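Local coordinates for protein endonuclease 8-like 3 (Homo sapiens, PDB 7JL5) that belongs to the endonuclease VIII-like family and carries, in this region, a tandem pair of GRF zinc fingers, each holding one zinc ion, at residues 31-36 and 47-52; 57-62 and 82-87. All blocks are in the same frame, centred on the assembly; numbering follows the deposited sequence.

Contact 1 of 2, residues 31-36 and 47-52; sequences RQFYAC and FEWADL. With ZN (zinc ion), chain C.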
ATOM      1  N   ARG A  31      -5.385  -4.518   2.945  1.00 41.50           N
ATOM      2  CA  ARG A  31      -5.035  -3.154   3.315  1.00 35.39           C
ATOM      3  C   ARG A  31      -3.528  -3.040   3.511  1.00 38.17           C
ATOM      4  O   ARG A  31      -2.913  -3.870   4.188  1.00 35.52           O
ATOM      5  CB  ARG A  31      -5.768  -2.733   4.585  1.00 27.61           C
ATOM      6  CG  ARG A  31      -5.646  -1.244   4.881  1.00 25.76           C
ATOM      7  CD  ARG A  31      -6.454  -0.834   6.102  1.00 26.24           C
ATOM      8  NE  ARG A  31      -6.343   0.598   6.368  1.00 28.08           N
ATOM      9  CZ  ARG A  31      -6.764   1.188   7.483  1.00 29.27           C
ATOM     10  NH1 ARG A  31      -7.324   0.468   8.446  1.00 27.35           N
ATOM     11  NH2 ARG A  31      -6.618   2.497   7.638  1.00 28.31           N
ATOM     12  N   GLN A  32      -2.939  -2.007   2.922  1.00 41.99           N
ATOM     13  CA  GLN A  32      -1.495  -1.830   2.925  1.00 44.74           C
ATOM     14  C   GLN A  32      -1.058  -1.007   4.129  1.00 46.34           C
ATOM     15  O   GLN A  32      -1.779  -0.121   4.600  1.00 48.13           O
ATOM     16  CB  GLN A  32      -1.046  -1.145   1.633  1.00 46.92           C
ATOM     17  CG  GLN A  32      -1.683  -1.723   0.378  1.00 48.07           C
ATOM     18  CD  GLN A  32      -1.428  -0.874  -0.852  1.00 50.42           C
ATOM     19  OE1 GLN A  32      -1.848   0.281  -0.923  1.00 50.55           O
ATOM     20  NE2 GLN A  32      -0.733  -1.444  -1.828  1.00 56.98           N
ATOM     21  N   PHE A  33       0.139  -1.308   4.625  1.00 41.96           N
ATOM     22  CA  PHE A  33       0.673  -0.620   5.790  1.00 38.48           C
ATOM     23  C   PHE A  33       2.191  -0.569   5.712  1.00 41.90           C
ATOM     24  O   PHE A  33       2.832  -1.516   5.249  1.00 41.33           O
ATOM     25  CB  PHE A  33       0.237  -1.307   7.090  1.00 38.13           C
ATOM     26  CG  PHE A  33       0.755  -2.709   7.237  1.00 40.06           C
ATOM     27  CD1 PHE A  33       0.075  -3.776   6.675  1.00 39.21           C
ATOM     28  CD2 PHE A  33       1.924  -2.960   7.936  1.00 44.68           C
ATOM     29  CE1 PHE A  33       0.550  -5.065   6.806  1.00 42.01           C
ATOM     30  CE2 PHE A  33       2.405  -4.250   8.071  1.00 45.00           C
ATOM     31  CZ  PHE A  33       1.717  -5.303   7.505  1.00 44.25           C
ATOM     32  N   TYR A  34       2.756   0.546   6.167  1.00 42.37           N
ATOM     33  CA  TYR A  34       4.197   0.682   6.286  1.00 47.52           C
ATOM     34  C   TYR A  34       4.691  -0.025   7.539  1.00 43.79           C
ATOM     35  O   TYR A  34       4.107   0.110   8.624  1.00 37.95           O
ATOM     36  CB  TYR A  34       4.596   2.155   6.336  1.00 52.70           C
ATOM     37  CG  TYR A  34       4.279   2.911   5.072  1.00 55.91           C
ATOM     38  CD1 TYR A  34       4.836   2.533   3.859  1.00 56.48           C
ATOM     39  CD2 TYR A  34       3.429   4.007   5.091  1.00 58.18           C
ATOM     40  CE1 TYR A  34       4.552   3.221   2.698  1.00 60.34           C
ATOM     41  CE2 TYR A  34       3.140   4.705   3.935  1.00 63.44           C
ATOM     42  CZ  TYR A  34       3.704   4.306   2.741  1.00 65.94           C
ATOM     43  OH  TYR A  34       3.420   4.995   1.583  1.00 69.84           O
ATOM     44  N   ALA A  35       5.784  -0.770   7.375  1.00 40.64           N
ATOM     45  CA  ALA A  35       6.376  -1.556   8.444  1.00 34.56           C
ATOM     46  C   ALA A  35       7.893  -1.475   8.349  1.00 34.15           C
ATOM     47  O   ALA A  35       8.455  -1.010   7.351  1.00 35.44           O
ATOM     48  CB  ALA A  35       5.918  -3.020   8.383  1.00 33.98           C
ATOM     49  N   CYS A  36       8.551  -1.949   9.402  1.00 37.17           N
ATOM     50  CA  CYS A  36      10.003  -1.895   9.471  1.00 37.70           C
ATOM     51  C   CYS A  36      10.617  -2.656   8.296  1.00 31.56           C
ATOM     52  O   CYS A  36      10.111  -3.715   7.906  1.00 41.69           O
ATOM     53  CB  CYS A  36      10.488  -2.486  10.796  1.00 32.42           C
ATOM     54  SG  CYS A  36      12.245  -2.269  11.140  1.00 33.80           S
ATOM     55  N   PHE A  47       4.286   0.111  12.718  1.00 28.11           N
ATOM     56  CA  PHE A  47       3.090  -0.219  11.946  1.00 35.47           C
ATOM     57  C   PHE A  47       2.315   1.066  11.713  1.00 36.99           C
ATOM     58  O   PHE A  47       1.866   1.693  12.679  1.00 34.03           O
ATOM     59  CB  PHE A  47       2.230  -1.246  12.684  1.00 35.57           C
ATOM     60  CG  PHE A  47       1.035  -1.711  11.901  1.00 37.55           C
ATOM     61  CD1 PHE A  47      -0.099  -0.923  11.809  1.00 40.71           C
ATOM     62  CD2 PHE A  47       1.043  -2.938  11.262  1.00 35.90           C
ATOM     63  CE1 PHE A  47      -1.197  -1.346  11.089  1.00 42.53           C
ATOM     64  CE2 PHE A  47      -0.055  -3.367  10.543  1.00 38.68           C
ATOM     65  CZ  PHE A  47      -1.176  -2.569  10.456  1.00 40.56           C
ATOM     66  N   GLU A  48       2.154   1.461  10.450  1.00 39.83           N
ATOM     67  CA  GLU A  48       1.396   2.670  10.135  1.00 42.85           C
ATOM     68  C   GLU A  48       0.565   2.435   8.884  1.00 35.35           C
ATOM     69  O   GLU A  48       1.117   2.171   7.816  1.00 32.76           O
ATOM     70  CB  GLU A  48       2.328   3.869   9.936  1.00 56.60           C
ATOM     71  CG  GLU A  48       1.710   5.205  10.315  1.00 69.37           C
ATOM     72  CD  GLU A  48       1.585   5.382  11.818  1.00 79.17           C
ATOM     73  OE1 GLU A  48       2.283   4.663  12.565  1.00 84.48           O
ATOM     74  OE2 GLU A  48       0.788   6.241  12.253  1.00 84.39           O
ATOM     75  N   TRP A  49      -0.755   2.547   9.009  1.00 29.89           N
ATOM     76  CA  TRP A  49      -1.619   2.369   7.849  1.00 29.35           C
ATOM     77  C   TRP A  49      -1.224   3.342   6.746  1.00 32.69           C
ATOM     78  O   TRP A  49      -1.076   4.545   6.981  1.00 31.87           O
ATOM     79  CB  TRP A  49      -3.080   2.565   8.241  1.00 28.60           C
ATOM     80  CG  TRP A  49      -3.591   1.471   9.121  1.00 22.75           C
ATOM     81  CD1 TRP A  49      -4.037   1.593  10.403  1.00 22.76           C
ATOM     82  CD2 TRP A  49      -3.694   0.081   8.789  1.00 23.10           C
ATOM     83  NE1 TRP A  49      -4.420   0.367  10.889  1.00 27.13           N
ATOM     84  CE2 TRP A  49      -4.219  -0.579   9.918  1.00 25.11           C
ATOM     85  CE3 TRP A  49      -3.396  -0.669   7.648  1.00 29.38           C
ATOM     86  CZ2 TRP A  49      -4.451  -1.952   9.939  1.00 23.80           C
ATOM     87  CZ3 TRP A  49      -3.630  -2.032   7.671  1.00 30.75           C
ATOM     88  CH2 TRP A  49      -4.153  -2.659   8.807  1.00 31.45           C
ATOM     89  N   ALA A  50      -1.052   2.811   5.533  1.00 31.94           N
ATOM     90  CA  ALA A  50      -0.531   3.614   4.435  1.00 31.85           C
ATOM     91  C   ALA A  50      -1.615   4.423   3.735  1.00 31.48           C
ATOM     92  O   ALA A  50      -1.324   5.498   3.198  1.00 31.46           O
ATOM     93  CB  ALA A  50       0.170   2.713   3.416  1.00 35.37           C
ATOM     94  N   ASP A  51      -2.855   3.941   3.731  1.00 32.66           N
ATOM     95  CA  ASP A  51      -3.900   4.499   2.883  1.00 34.67           C
ATOM     96  C   ASP A  51      -4.632   5.679   3.513  1.00 36.09           C
ATOM     97  O   ASP A  51      -5.601   6.170   2.925  1.00 34.76           O
ATOM     98  CB  ASP A  51      -4.913   3.412   2.513  1.00 35.14           C
ATOM     99  CG  ASP A  51      -5.645   2.851   3.722  1.00 34.33           C
ATOM    100  OD1 ASP A  51      -5.417   3.337   4.850  1.00 35.71           O
ATOM    101  OD2 ASP A  51      -6.453   1.916   3.542  1.00 34.55           O
ATOM    102  N   LEU A  52      -4.196   6.150   4.681  1.00 39.87           N
ATOM    103  CA  LEU A  52      -4.896   7.249   5.339  1.00 40.54           C
ATOM    104  C   LEU A  52      -4.930   8.513   4.490  1.00 38.87           C
ATOM    105  O   LEU A  52      -5.763   9.391   4.744  1.00 32.83           O
ATOM    106  CB  LEU A  52      -4.243   7.543   6.690  1.00 43.65           C
ATOM    107  CG  LEU A  52      -4.634   6.585   7.817  1.00 46.59           C
ATOM    108  CD1 LEU A  52      -3.607   6.628   8.935  1.00 47.99           C
ATOM    109  CD2 LEU A  52      -6.023   6.925   8.348  1.00 46.61           C
TER
HETATM  110 ZN    ZN C 701      12.609  -0.306  12.500  1.00 39.56          ZN
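The indole of Trp49 lies between two partners: the guanidinium of Arg31 rests flat on one face, the planes 5° apart, and Phe47 CE1 sits over the centre of the opposite face. Arg31 CZ stands 3.7 Å from the centroid of the five-membered ring of Trp49, a cation-pi contact, while CD packs over the six-membered ring. At the indole edge, near its plane, comes Gln32 O, which takes the N-H of Ala50. Phe47 also meets Phe33 in an offset stack with centroids 4.4 Å apart and planes at 21°, its CE2 lying over the Phe33 face toward the rim. On the other sheet face, Ala50 CB makes a CH-pi contact with the face of Tyr34, 3.6 Å from its CE2.

With CG anti to the backbone N (chi1 -169°) and the chain extended to NE, Arg31 lies across the indole, and its side-on salt bridge to Asp51 probably helps keep the cation flat. NH2 reaches the syn lone pair of Asp51 OD1 at 3.1 Å, in the guanidinium plane, while NE meets OD2 on its syn side, out of the carboxylate plane.

In the backbone, Tyr34 N to Glu48 O (2.8 Å) and Glu48 N to Tyr34 O (3.0 Å) form the hydrogen-bonded pair of an antiparallel hairpin. Strand 18-21 completes the three-stranded sheet of the first GRF zinc finger, whose zinc Cys36 binds with Cys10, His13 and Cys44.

Contact 2 of 2, residues 57-62 and 82-87; sequences CNHGKR and CPLGKE. With ZN (zinc ion), chain D.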
ATOM      1  N   CYS A  57     -11.588   5.752  -4.622  1.00 26.89           N
ATOM      2  CA  CYS A  57     -12.056   5.279  -5.915  1.00 27.23           C
ATOM      3  C   CYS A  57     -13.517   5.686  -6.105  1.00 31.74           C
ATOM      4  O   CYS A  57     -14.137   6.317  -5.243  1.00 24.48           O
ATOM      5  CB  CYS A  57     -11.879   3.767  -6.031  1.00 26.25           C
ATOM      6  SG  CYS A  57     -13.092   2.779  -5.130  1.00 30.09           S
ATOM      7  N   ASN A  58     -14.079   5.317  -7.254  1.00 25.87           N
ATOM      8  CA  ASN A  58     -15.433   5.745  -7.582  1.00 29.32           C
ATOM      9  C   ASN A  58     -16.497   5.041  -6.751  1.00 29.99           C
ATOM     10  O   ASN A  58     -17.660   5.456  -6.795  1.00 29.95           O
ATOM     11  CB  ASN A  58     -15.688   5.528  -9.071  1.00 34.23           C
ATOM     12  CG  ASN A  58     -14.853   6.449  -9.939  1.00 40.28           C
ATOM     13  OD1 ASN A  58     -14.074   5.996 -10.776  1.00 46.14           O
ATOM     14  ND2 ASN A  58     -15.004   7.752  -9.732  1.00 42.53           N
ATOM     15  N   HIS A  59     -16.137   4.000  -6.001  1.00 34.90           N
ATOM     16  CA  HIS A  59     -17.066   3.397  -5.056  1.00 43.42           C
ATOM     17  C   HIS A  59     -17.185   4.192  -3.762  1.00 49.25           C
ATOM     18  O   HIS A  59     -18.091   3.921  -2.966  1.00 55.61           O
ATOM     19  CB  HIS A  59     -16.634   1.972  -4.701  1.00 48.72           C
ATOM     20  CG  HIS A  59     -16.940   0.956  -5.755  1.00 42.41           C
ATOM     21  ND1 HIS A  59     -15.964   0.386  -6.543  1.00 43.57           N
ATOM     22  CD2 HIS A  59     -18.109   0.390  -6.136  1.00 41.82           C
ATOM     23  CE1 HIS A  59     -16.520  -0.482  -7.370  1.00 40.28           C
ATOM     24  NE2 HIS A  59     -17.821  -0.495  -7.146  1.00 44.30           N
ATOM     25  N   GLY A  60     -16.296   5.152  -3.531  1.00 23.85           N
ATOM     26  CA  GLY A  60     -16.188   5.797  -2.244  1.00 33.31           C
ATOM     27  C   GLY A  60     -15.232   5.125  -1.286  1.00 34.11           C
ATOM     28  O   GLY A  60     -15.164   5.528  -0.118  1.00 28.13           O
ATOM     29  N   LYS A  61     -14.490   4.121  -1.743  1.00 38.00           N
ATOM     30  CA  LYS A  61     -13.572   3.361  -0.909  1.00 33.03           C
ATOM     31  C   LYS A  61     -12.137   3.822  -1.138  1.00 30.27           C
ATOM     32  O   LYS A  61     -11.798   4.361  -2.194  1.00 31.72           O
ATOM     33  CB  LYS A  61     -13.695   1.864  -1.209  1.00 29.68           C
ATOM     34  CG  LYS A  61     -15.058   1.290  -0.854  1.00 36.20           C
ATOM     35  CD  LYS A  61     -15.238  -0.134  -1.357  1.00 41.85           C
ATOM     36  CE  LYS A  61     -16.445  -0.785  -0.691  1.00 48.82           C
ATOM     37  NZ  LYS A  61     -16.964  -1.960  -1.446  1.00 53.43           N
ATOM     38  N   ARG A  62     -11.297   3.609  -0.127  1.00 31.09           N
ATOM     39  CA  ARG A  62      -9.888   3.958  -0.244  1.00 33.64           C
ATOM     40  C   ARG A  62      -9.238   3.138  -1.350  1.00 33.81           C
ATOM     41  O   ARG A  62      -9.379   1.913  -1.396  1.00 37.64           O
ATOM     42  CB  ARG A  62      -9.166   3.718   1.079  1.00 32.06           C
ATOM     43  CG  ARG A  62      -9.454   4.752   2.149  1.00 28.57           C
ATOM     44  CD  ARG A  62      -8.695   6.050   1.908  1.00 28.80           C
ATOM     45  NE  ARG A  62      -8.897   6.984   3.013  1.00 31.45           N
ATOM     46  CZ  ARG A  62      -8.633   8.287   2.959  1.00 28.92           C
ATOM     47  NH1 ARG A  62      -8.155   8.831   1.849  1.00 25.95           N
ATOM     48  NH2 ARG A  62      -8.858   9.047   4.021  1.00 28.50           N
ATOM     49  N   CYS A  82      -8.953   0.817  -7.844  1.00 36.31           N
ATOM     50  CA  CYS A  82     -10.010   0.290  -6.992  1.00 36.80           C
ATOM     51  C   CYS A  82      -9.648  -1.027  -6.301  1.00 37.08           C
ATOM     52  O   CYS A  82      -9.116  -1.935  -6.942  1.00 36.64           O
ATOM     53  CB  CYS A  82     -11.242  -0.032  -7.834  1.00 44.11           C
ATOM     54  SG  CYS A  82     -12.687  -0.573  -6.909  1.00 30.05           S
ATOM     55  N   PRO A  83      -9.826  -1.106  -4.967  1.00 38.99           N
ATOM     56  CA  PRO A  83      -9.354  -2.300  -4.250  1.00 44.12           C
ATOM     57  C   PRO A  83     -10.256  -3.520  -4.141  1.00 44.57           C
ATOM     58  O   PRO A  83     -10.206  -4.217  -3.122  1.00 43.40           O
ATOM     59  CB  PRO A  83      -9.137  -1.685  -2.860  1.00 37.00           C
ATOM     60  CG  PRO A  83     -10.367  -0.808  -2.714  1.00 33.58           C
ATOM     61  CD  PRO A  83     -10.603  -0.219  -4.110  1.00 39.66           C
ATOM     62  N   LEU A  84     -11.066  -3.814  -5.157  1.00 42.80           N
ATOM     63  CA  LEU A  84     -12.145  -4.778  -4.988  1.00 48.39           C
ATOM     64  C   LEU A  84     -11.985  -6.073  -5.772  1.00 53.46           C
ATOM     65  O   LEU A  84     -12.761  -7.008  -5.542  1.00 57.97           O
ATOM     66  CB  LEU A  84     -13.488  -4.140  -5.374  1.00 44.17           C
ATOM     67  CG  LEU A  84     -14.142  -3.225  -4.341  1.00 43.44           C
ATOM     68  CD1 LEU A  84     -15.560  -2.884  -4.776  1.00 46.97           C
ATOM     69  CD2 LEU A  84     -14.146  -3.860  -2.962  1.00 45.96           C
ATOM     70  N   GLY A  85     -11.018  -6.167  -6.678  1.00 53.70           N
ATOM     71  CA  GLY A  85     -10.902  -7.351  -7.506  1.00 54.29           C
ATOM     72  C   GLY A  85     -11.419  -7.101  -8.905  1.00 50.33           C
ATOM     73  O   GLY A  85     -12.460  -6.462  -9.078  1.00 46.54           O
ATOM     74  N   LYS A  86     -10.703  -7.614  -9.910  1.00 49.48           N
ATOM     75  CA  LYS A  86     -10.955  -7.215 -11.292  1.00 50.14           C
ATOM     76  C   LYS A  86     -12.435  -7.272 -11.648  1.00 53.25           C
ATOM     77  O   LYS A  86     -12.954  -6.372 -12.319  1.00 51.49           O
ATOM     78  CB  LYS A  86     -10.146  -8.103 -12.241  1.00 49.97           C
ATOM     79  N   GLU A  87     -13.135  -8.316 -11.201  1.00 54.96           N
ATOM     80  CA  GLU A  87     -14.521  -8.496 -11.616  1.00 59.13           C
ATOM     81  C   GLU A  87     -15.410  -7.345 -11.159  1.00 57.52           C
ATOM     82  O   GLU A  87     -16.346  -6.967 -11.872  1.00 63.11           O
ATOM     83  CB  GLU A  87     -15.059  -9.824 -11.080  1.00 60.63           C
TER
HETATM   84 ZN    ZN D 702     -13.964   1.318  -6.760  1.00 27.77          ZN
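Metal coordination joins Cys57 and His59 to Cys82. The zinc ion is bound by Cys57 SG at 2.4 Å, by His59 ND1 at 2.2 Å and by Cys82 SG at 2.3 Å; Cys90 supplies the fourth ligand. In Cys57 the sulfur stands between the backbone N and the carbonyl carbon (chi1 76°), whereas in Cys82 it is anti to the backbone N (chi1 -175°), rotamers that turn both sulfurs onto the one zinc. The two cysteines also touch through their CB atoms.

Several hydrogen bonds lie within 57-62; none crosses to 82-87. A type I beta turn runs from Cys57 to Gly60, with Gly60 N bonded to Cys57 O. Cys57 N donates to Lys61 O, closing the base of this loop. The Cys57 sulfur is itself an acceptor, taking the backbone N-H of His59 at 3.4 Å, which probably helps one ligand residue to position another.

Ring, apolar and mixed packing contacts supply the rest. Leu84 and His59 approach tip to tip, and Leu84 CD1 lies 3.9 Å from the centroid of the imidazole, over the face and offset toward the rim. Both sulfurs keep to the edge of that ring. The extended chain of Lys61 crosses Leu84 at about a right angle and brings NZ within 3.7 Å of CD2 of that leucine. Farther along, Pro83 turns its ring to the backbone of Arg62, CG being the atom nearest to the carbonyl O. These last two are van der Waals packing.

With no hydrogen bond between the segments, the shared metal is the principal bond between them. The N-H from His59 and the positive zinc would both be expected to stabilise the Cys57 sulfur as a thiolate, the usual form of a zinc-bound cysteine.

In the fold
From the N terminus the chain first supplies zinc ligands Cys10 and His13, then strand 18-21, before reaching contact 1. There segments 31-36 and 47-52 pair, closing a loop of ten residues that includes Cys44. Contact 1 is complete before contact 2 opens, so the two follow in series, neither nested nor crossed. Contact 2 joins 57-62 to 82-87 and encloses strands 64-67 and 78-81; strand 93-95 then completes the second sheet. Each contact thus belongs to a different GRF finger. Their centres lie about 18 Å apart, yet the fingers touch where Arg62 packs against Asp51 and Leu52, and Gln32 hydrogen-bonds to Met65.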